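Local coordinates for alcohol dehydrogenase, zinc-containing (Thermotoga maritima, PDB 1VJ0), which probably acts as a zinc-dependent oxidoreductase of the medium-chain dehydrogenase family, thought to oxidise alcohols, at residues 44-55 and 77-87. Numbering follows the deposited sequence.
Sequences SILVEILSAGVC and HEGAGRVVEVN
Glu48 pairs with Arg82, and Ile45 with Val86, in an antiparallel strand pair of the GroES-like domain, interrupted by two classic beta bulges. At one, Leu46 O accepts from Val84 N (2.7 Å) and, more loosely, from Glu85 N (3.3 Å), the latter on a lone pair. At the other, Ala80 O takes both Leu50 N (2.9 Å) and Ser51 N. Gly81 CA packs 3.1 Å from Glu48 O, and a side chain at Gly81 would collide with that oxygen.

The salt bridge joins Glu48 OE1 and Arg82 NH1 at 2.7 Å. The two side chains run alongside each other, and the Arg82 chain bends at chi3 (-70°), which brings NH1 to OE1, yet their planar ends are turned 50° apart and NH1 meets the syn side of OE1 from 32° out of the carboxylate plane. Leu50 CD1 covers one guanidinium face. A glutamine in place of Glu48 would probably leave the arginine charge without its mate.

Among apolar contacts, Leu46 CG lies beside Val84 CB, and Ile45 CG2 meets Val83 CG1.

At the far end Cys55, His77 and Glu78 bind zinc together with Cys178; Glu78 OE1 forms a salt bridge with Lys373 NZ, and His77 N donates to a water oxygen 3.0 Å away, which also lies within hydrogen-bonding distance of Gly53 O.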
loop_
_atom_site.group_PDB
_atom_site.type_symbol
_atom_site.label_atom_id
_atom_site.label_comp_id
_atom_site.label_asym_id
_atom_site.label_seq_id
_atom_site.Cartn_x
_atom_site.Cartn_y
_atom_site.Cartn_z
ATOM N N SER A 44 -5.057 -14.491 34.589
ATOM C CA SER A 44 -6.126 -15.139 33.843
ATOM C C SER A 44 -7.471 -14.519 34.154
ATOM O O SER A 44 -7.619 -13.907 35.205
ATOM C CB SER A 44 -6.243 -16.603 34.285
ATOM O OG SER A 44 -5.140 -17.355 33.830
ATOM N N ILE A 45 -8.439 -14.771 33.260
ATOM C CA ILE A 45 -9.802 -14.310 33.371
ATOM C C ILE A 45 -10.772 -15.507 33.377
ATOM O O ILE A 45 -10.781 -16.299 32.442
ATOM C CB ILE A 45 -10.187 -13.351 32.187
ATOM C CG1 ILE A 45 -9.174 -12.215 32.085
ATOM C CG2 ILE A 45 -11.575 -12.774 32.441
ATOM C CD1 ILE A 45 -7.953 -12.466 31.148
ATOM N N LEU A 46 -11.534 -15.656 34.446
ATOM C CA LEU A 46 -12.559 -16.695 34.479
ATOM C C LEU A 46 -13.819 -16.129 33.874
ATOM O O LEU A 46 -14.327 -15.089 34.347
ATOM C CB LEU A 46 -12.811 -17.129 35.902
ATOM C CG LEU A 46 -13.779 -18.288 36.118
ATOM C CD1 LEU A 46 -13.414 -19.544 35.334
ATOM C CD2 LEU A 46 -13.811 -18.577 37.645
ATOM N N VAL A 47 -14.323 -16.795 32.859
ATOM C CA VAL A 47 -15.438 -16.310 32.056
ATOM C C VAL A 47 -16.570 -17.325 32.066
ATOM O O VAL A 47 -16.341 -18.518 31.846
ATOM C CB VAL A 47 -14.982 -15.994 30.599
ATOM C CG1 VAL A 47 -16.151 -15.505 29.713
ATOM C CG2 VAL A 47 -13.857 -14.961 30.630
ATOM N N GLU A 48 -17.765 -16.841 32.350
ATOM C CA GLU A 48 -18.999 -17.593 32.167
ATOM C C GLU A 48 -19.396 -17.538 30.699
ATOM O O GLU A 48 -19.606 -16.446 30.136
ATOM C CB GLU A 48 -20.107 -16.969 33.037
ATOM C CG GLU A 48 -21.452 -17.682 32.882
ATOM C CD GLU A 48 -22.641 -16.887 33.377
ATOM O OE1 GLU A 48 -22.471 -15.742 33.890
ATOM O OE2 GLU A 48 -23.758 -17.428 33.192
ATOM N N ILE A 49 -19.454 -18.684 30.042
ATOM C CA ILE A 49 -19.879 -18.731 28.627
ATOM C C ILE A 49 -21.371 -18.432 28.520
ATOM O O ILE A 49 -22.161 -19.053 29.215
ATOM C CB ILE A 49 -19.542 -20.095 27.971
ATOM C CG1 ILE A 49 -18.018 -20.332 27.880
ATOM C CG2 ILE A 49 -20.196 -20.261 26.608
ATOM C CD1 ILE A 49 -17.307 -19.437 26.858
ATOM N N LEU A 50 -21.736 -17.475 27.652
ATOM C CA LEU A 50 -23.127 -17.207 27.328
ATOM C C LEU A 50 -23.525 -17.675 25.932
ATOM O O LEU A 50 -24.676 -18.051 25.724
ATOM C CB LEU A 50 -23.492 -15.725 27.550
ATOM C CG LEU A 50 -23.235 -15.160 28.934
ATOM C CD1 LEU A 50 -23.188 -13.623 28.949
ATOM C CD2 LEU A 50 -24.269 -15.737 29.897
ATOM N N SER A 51 -22.608 -17.638 24.991
ATOM C CA SER A 51 -22.825 -18.148 23.634
ATOM C C SER A 51 -21.589 -18.891 23.167
ATOM O O SER A 51 -20.476 -18.364 23.308
ATOM C CB SER A 51 -23.027 -16.986 22.650
ATOM O OG SER A 51 -23.993 -16.064 23.068
ATOM N N ALA A 52 -21.778 -20.093 22.596
ATOM C CA ALA A 52 -20.727 -20.853 21.956
ATOM C C ALA A 52 -21.127 -21.275 20.566
ATOM O O ALA A 52 -22.081 -22.061 20.388
ATOM C CB ALA A 52 -20.359 -22.088 22.770
ATOM N N GLY A 53 -20.416 -20.797 19.552
ATOM C CA GLY A 53 -20.706 -21.219 18.197
ATOM C C GLY A 53 -20.211 -22.616 17.922
ATOM O O GLY A 53 -19.124 -22.994 18.358
ATOM N N VAL A 54 -21.000 -23.381 17.198
ATOM C CA VAL A 54 -20.572 -24.663 16.656
ATOM C C VAL A 54 -20.144 -24.431 15.203
ATOM O O VAL A 54 -20.961 -24.054 14.357
ATOM C CB VAL A 54 -21.675 -25.718 16.785
ATOM C CG1 VAL A 54 -21.216 -27.062 16.270
ATOM C CG2 VAL A 54 -22.067 -25.856 18.239
ATOM N N CYS A 55 -18.855 -24.659 14.945
ATOM C CA CYS A 55 -18.233 -24.445 13.642
ATOM C C CYS A 55 -18.141 -25.712 12.853
ATOM O O CYS A 55 -18.039 -26.800 13.398
ATOM C CB CYS A 55 -16.820 -23.884 13.809
ATOM S SG CYS A 55 -16.155 -23.351 12.218
ATOM N N HIS A 77 -14.309 -22.900 19.743
ATOM C CA HIS A 77 -13.369 -21.776 19.633
ATOM C C HIS A 77 -14.068 -20.442 19.311
ATOM O O HIS A 77 -13.414 -19.432 18.996
ATOM C CB HIS A 77 -12.303 -22.120 18.593
ATOM C CG HIS A 77 -12.855 -22.477 17.251
ATOM N ND1 HIS A 77 -13.152 -23.775 16.887
ATOM C CD2 HIS A 77 -13.147 -21.702 16.174
ATOM C CE1 HIS A 77 -13.632 -23.782 15.651
ATOM N NE2 HIS A 77 -13.642 -22.536 15.199
ATOM N N GLU A 78 -15.401 -20.456 19.359
ATOM C CA GLU A 78 -16.228 -19.286 19.096
ATOM C C GLU A 78 -17.069 -19.038 20.382
ATOM O O GLU A 78 -18.015 -19.795 20.681
ATOM C CB GLU A 78 -17.190 -19.607 17.927
ATOM C CG GLU A 78 -16.537 -19.826 16.544
ATOM C CD GLU A 78 -17.478 -20.418 15.469
ATOM O OE1 GLU A 78 -18.697 -20.121 15.358
ATOM O OE2 GLU A 78 -16.987 -21.218 14.710
ATOM N N GLY A 79 -16.760 -17.955 21.096
ATOM C CA GLY A 79 -17.367 -17.663 22.360
ATOM C C GLY A 79 -17.603 -16.204 22.724
ATOM O O GLY A 79 -16.905 -15.291 22.264
ATOM N N ALA A 80 -18.639 -15.994 23.517
ATOM C CA ALA A 80 -18.890 -14.703 24.172
ATOM C C ALA A 80 -19.348 -15.012 25.553
ATOM O O ALA A 80 -20.005 -16.032 25.787
ATOM C CB ALA A 80 -19.931 -13.911 23.432
ATOM N N GLY A 81 -19.004 -14.158 26.498
ATOM C CA GLY A 81 -19.470 -14.368 27.855
ATOM C C GLY A 81 -19.293 -13.188 28.819
ATOM O O GLY A 81 -19.158 -12.033 28.426
ATOM N N ARG A 82 -19.333 -13.525 30.088
ATOM C CA ARG A 82 -19.364 -12.598 31.165
ATOM C C ARG A 82 -18.219 -12.869 32.112
ATOM O O ARG A 82 -18.004 -14.020 32.536
ATOM C CB ARG A 82 -20.687 -12.741 31.907
ATOM C CG ARG A 82 -20.860 -11.750 33.030
ATOM C CD ARG A 82 -22.084 -11.970 33.893
ATOM N NE ARG A 82 -23.328 -11.670 33.166
ATOM C CZ ARG A 82 -24.298 -12.555 32.897
ATOM N NH1 ARG A 82 -24.224 -13.828 33.293
ATOM N NH2 ARG A 82 -25.381 -12.151 32.221
ATOM N N VAL A 83 -17.525 -11.802 32.481
ATOM C CA VAL A 83 -16.377 -11.899 33.393
ATOM C C VAL A 83 -16.863 -12.335 34.769
ATOM O O VAL A 83 -17.770 -11.727 35.357
ATOM C CB VAL A 83 -15.566 -10.552 33.463
ATOM C CG1 VAL A 83 -14.456 -10.652 34.457
ATOM C CG2 VAL A 83 -14.987 -10.229 32.127
ATOM N N VAL A 84 -16.248 -13.386 35.305
ATOM C CA VAL A 84 -16.515 -13.820 36.661
ATOM C C VAL A 84 -15.426 -13.271 37.564
ATOM O O VAL A 84 -15.716 -12.656 38.569
ATOM C CB VAL A 84 -16.609 -15.385 36.793
ATOM C CG1 VAL A 84 -16.849 -15.824 38.254
ATOM C CG2 VAL A 84 -17.696 -15.924 35.892
ATOM N N GLU A 85 -14.176 -13.516 37.214
ATOM C CA GLU A 85 -13.093 -13.007 37.977
ATOM C C GLU A 85 -11.830 -12.841 37.126
ATOM O O GLU A 85 -11.671 -13.436 36.072
ATOM C CB GLU A 85 -12.891 -13.870 39.233
ATOM C CG GLU A 85 -12.119 -15.135 39.056
ATOM C CD GLU A 85 -12.030 -15.975 40.341
ATOM O OE1 GLU A 85 -13.087 -16.273 40.948
ATOM O OE2 GLU A 85 -10.874 -16.344 40.750
ATOM N N VAL A 86 -10.980 -11.945 37.583
ATOM C CA VAL A 86 -9.698 -11.676 37.011
ATOM C C VAL A 86 -8.692 -11.864 38.117
ATOM O O VAL A 86 -8.782 -11.238 39.165
ATOM C CB VAL A 86 -9.534 -10.207 36.521
ATOM C CG1 VAL A 86 -8.234 -10.046 35.810
ATOM C CG2 VAL A 86 -10.684 -9.792 35.587
ATOM N N ASN A 87 -7.714 -12.714 37.860
ATOM C CA ASN A 87 -6.611 -12.958 38.809
ATOM C C ASN A 87 -5.526 -11.870 38.627
ATOM O O ASN A 87 -4.611 -12.078 37.869
ATOM C CB ASN A 87 -6.010 -14.363 38.552
ATOM C CG ASN A 87 -4.732 -14.602 39.340
ATOM O OD1 ASN A 87 -3.882 -13.699 39.430
ATOM N ND2 ASN A 87 -4.568 -15.809 39.885
HETATM O O HOH W 1 -16.297 -23.624 17.682
HETATM O O HOH W 2 -17.551 -22.396 20.493
#